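Local coordinates for protein group 1 truncated hemoglobin (Tetrahymena pyriformis, PDB 3AQ9) that binds one heme per subunit and probably carries oxygen, as a monomeric truncated globin linked to nitric oxide detoxification, at residues A30-R33 with V34-F37. The protein carries 1 engineered substitution. Sequence-based numbering, arbitrary orientation.
Sequences ADER and VKHF. With HEM (protoporphyrin IX containing Fe), chain C.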
loop_
_atom_site.group_PDB
_atom_site.type_symbol
_atom_site.label_atom_id
_atom_site.label_comp_id
_atom_site.label_asym_id
_atom_site.label_seq_id
_atom_site.Cartn_x
_atom_site.Cartn_y
_atom_site.Cartn_z
ATOM N N ALA A 30 6.039 -2.479 -12.510
ATOM C CA ALA A 30 6.720 -3.504 -13.322
ATOM C C ALA A 30 5.947 -4.840 -13.280
ATOM O O ALA A 30 6.381 -5.861 -13.860
ATOM C CB ALA A 30 8.155 -3.711 -12.863
ATOM N N ASP A 31 4.809 -4.851 -12.572
ATOM C CA ASP A 31 4.087 -6.098 -12.340
ATOM C C ASP A 31 2.922 -6.189 -13.339
ATOM O O ASP A 31 2.065 -5.328 -13.363
ATOM C CB ASP A 31 3.516 -6.098 -10.886
ATOM C CG ASP A 31 2.952 -7.462 -10.481
ATOM O OD1 ASP A 31 2.271 -8.130 -11.332
ATOM O OD2 ASP A 31 3.087 -7.897 -9.335
ATOM N N GLU A 32 2.969 -7.202 -14.204
ATOM C CA GLU A 32 2.000 -7.259 -15.310
ATOM C C GLU A 32 0.605 -7.390 -14.767
ATOM O O GLU A 32 -0.387 -7.072 -15.470
ATOM C CB GLU A 32 2.239 -8.564 -16.186
ATOM C CG GLU A 32 3.642 -8.491 -16.908
ATOM C CD GLU A 32 3.820 -7.302 -17.830
ATOM O OE1 GLU A 32 2.898 -6.825 -18.428
ATOM O OE2 GLU A 32 4.963 -6.756 -17.838
ATOM N N ARG A 33 0.465 -7.887 -13.527
ATOM C CA ARG A 33 -0.918 -8.034 -13.040
ATOM C C ARG A 33 -1.594 -6.704 -12.753
ATOM O O ARG A 33 -2.819 -6.629 -12.747
ATOM C CB ARG A 33 -0.991 -8.833 -11.721
ATOM C CG ARG A 33 -0.493 -10.214 -11.919
ATOM C CD ARG A 33 -0.317 -10.924 -10.529
ATOM N NE ARG A 33 0.910 -10.359 -9.857
ATOM C CZ ARG A 33 1.346 -10.852 -8.686
ATOM N NH1 ARG A 33 0.694 -11.864 -8.106
ATOM N NH2 ARG A 33 2.459 -10.305 -8.120
ATOM N N VAL A 34 -0.830 -5.663 -12.475
ATOM C CA VAL A 34 -1.466 -4.471 -11.964
ATOM C C VAL A 34 -0.894 -3.128 -12.531
ATOM O O VAL A 34 -1.478 -2.071 -12.290
ATOM C CB VAL A 34 -1.338 -4.347 -10.373
ATOM C CG1 VAL A 34 -2.349 -5.337 -9.697
ATOM C CG2 VAL A 34 0.126 -4.573 -9.911
ATOM N N LYS A 35 0.203 -3.154 -13.254
ATOM C CA LYS A 35 0.843 -1.878 -13.548
ATOM C C LYS A 35 -0.071 -0.991 -14.372
ATOM O O LYS A 35 -0.050 0.238 -14.300
ATOM C CB LYS A 35 2.159 -2.111 -14.315
ATOM C CG LYS A 35 1.993 -2.766 -15.751
ATOM C CD LYS A 35 3.302 -3.053 -16.347
ATOM C CE LYS A 35 2.997 -3.238 -17.916
ATOM N NZ LYS A 35 4.100 -3.914 -18.454
ATOM N N HIS A 36 -0.879 -1.624 -15.234
ATOM C CA HIS A 36 -1.666 -0.781 -16.173
ATOM C C HIS A 36 -2.763 0.057 -15.495
ATOM O O HIS A 36 -3.246 0.978 -16.114
ATOM C CB HIS A 36 -2.372 -1.709 -17.177
ATOM C CG HIS A 36 -2.962 -2.926 -16.526
ATOM N ND1 HIS A 36 -2.209 -4.040 -16.186
ATOM C CD2 HIS A 36 -4.258 -3.207 -16.162
ATOM C CE1 HIS A 36 -3.039 -4.988 -15.756
ATOM N NE2 HIS A 36 -4.276 -4.499 -15.677
ATOM N N PHE A 37 -3.221 -0.309 -14.271
ATOM C CA PHE A 37 -4.247 0.457 -13.599
ATOM C C PHE A 37 -3.801 1.899 -13.337
ATOM O O PHE A 37 -4.636 2.792 -13.214
ATOM C CB PHE A 37 -4.665 -0.188 -12.269
ATOM C CG PHE A 37 -5.480 -1.420 -12.497
ATOM C CD1 PHE A 37 -4.872 -2.662 -12.429
ATOM C CD2 PHE A 37 -6.839 -1.316 -12.778
ATOM C CE1 PHE A 37 -5.590 -3.862 -12.697
ATOM C CE2 PHE A 37 -7.575 -2.486 -13.023
ATOM C CZ PHE A 37 -6.922 -3.744 -13.013
HETATM C CHA HEM C . -6.235 5.025 -5.470
HETATM C CHB HEM C . -5.129 0.959 -7.994
HETATM C CHC HEM C . -5.134 -1.575 -3.894
HETATM C CHD HEM C . -4.744 2.670 -1.468
HETATM C C1A HEM C . -5.940 4.140 -6.493
HETATM C C2A HEM C . -5.937 4.452 -7.931
HETATM C C3A HEM C . -5.600 3.362 -8.586
HETATM C C4A HEM C . -5.430 2.274 -7.649
HETATM C CMA HEM C . -5.407 3.109 -10.092
HETATM C CAA HEM C . -6.125 5.917 -8.494
HETATM C CBA HEM C . -7.163 6.373 -9.543
HETATM C CGA HEM C . -6.440 7.809 -9.910
HETATM O O1A HEM C . -6.576 8.781 -9.082
HETATM O O2A HEM C . -5.436 7.895 -10.717
HETATM C C1B HEM C . -5.128 -0.095 -7.037
HETATM C C2B HEM C . -5.086 -1.482 -7.468
HETATM C C3B HEM C . -5.191 -2.186 -6.330
HETATM C C4B HEM C . -5.209 -1.217 -5.265
HETATM C CMB HEM C . -5.011 -2.043 -8.888
HETATM C CAB HEM C . -5.253 -3.718 -6.253
HETATM C CBB HEM C . -6.199 -4.144 -5.431
HETATM C C1C HEM C . -4.949 -0.626 -2.873
HETATM C C2C HEM C . -4.608 -0.947 -1.509
HETATM C C3C HEM C . -4.487 0.243 -0.889
HETATM C C4C HEM C . -4.735 1.310 -1.813
HETATM C CMC HEM C . -4.390 -2.421 -0.968
HETATM C CAC HEM C . -4.070 0.554 0.597
HETATM C CBC HEM C . -4.094 -0.401 1.526
HETATM C C1D HEM C . -5.146 3.667 -2.367
HETATM C C2D HEM C . -5.195 5.051 -1.978
HETATM C C3D HEM C . -5.659 5.730 -3.167
HETATM C C4D HEM C . -5.836 4.702 -4.140
HETATM C CMD HEM C . -4.886 5.736 -0.638
HETATM C CAD HEM C . -5.869 7.213 -3.319
HETATM C CBD HEM C . -7.198 7.689 -2.910
HETATM C CGD HEM C . -7.209 9.233 -2.990
HETATM O O1D HEM C . -8.082 9.854 -2.391
HETATM O O2D HEM C . -6.488 9.804 -3.915
HETATM N NA HEM C . -5.632 2.791 -6.402
HETATM N NB HEM C . -5.233 0.174 -5.659
HETATM N NC HEM C . -5.034 0.725 -3.037
HETATM N ND HEM C . -5.479 3.412 -3.724
HETATM FE FE HEM C . -5.378 1.772 -4.718
HETATM O O HOH W 1 -3.193 2.027 -4.845
#
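D31 and K35 meet in a local turn contact on the protein surface, within the loop that joins helix 13-28 to helix 43-57 in this truncated globin, and it illustrates how an Asx turn and a backbone turn, both starting at one aspartate, can lead into a 3-10 segment, here the one that begins at K35. The carbonyl D31 O takes two backbone donors: V34 N at 3.0 Å, standing above the carbonyl plane, and K35 N, almost in line with the C=O bond at 175°. Over the same residues the D31 carboxylate makes an Asx turn, D31 OD1 accepting R33 N on its anti side at 2.9 Å. With CG anti to the backbone N (chi1 -170°), the same carboxylate is also presented to the R33 guanidinium, which grips it side-on: R33 NE reaches D31 OD1 by a nearly straight bond (174°) and R33 NH2 reaches D31 OD2 at 2.8 Å, each through a syn lone pair. E88 and N89 of helix 80-96 extend this pairing, bonding to R33 NH1 and D31 OD2 respectively. E32 and K35 run side by side on the surface, the lysine extended beyond CG, and K35 NZ forms a salt bridge with E32 OE2 at 3.0 Å and a weaker bond with OE1. Buried V34 rests its CG2 3.8 Å from D31 CB and packs on A85 and H82. Beyond it F37, in the 3-10 segment that starts at K35, brings CD1 to 3.6 Å from the heme methyl CMB, with H36 CD2 over one ring face, toward the rim, and H82 meeting the ring edge-to-face. D31 OD1 thus has two donors and OD2 a partner on each of R33 and N89, an arrangement that probably stabilises the carboxylate as an anion and fixes its rotation, tying the loop beside the heme to helix 80-96.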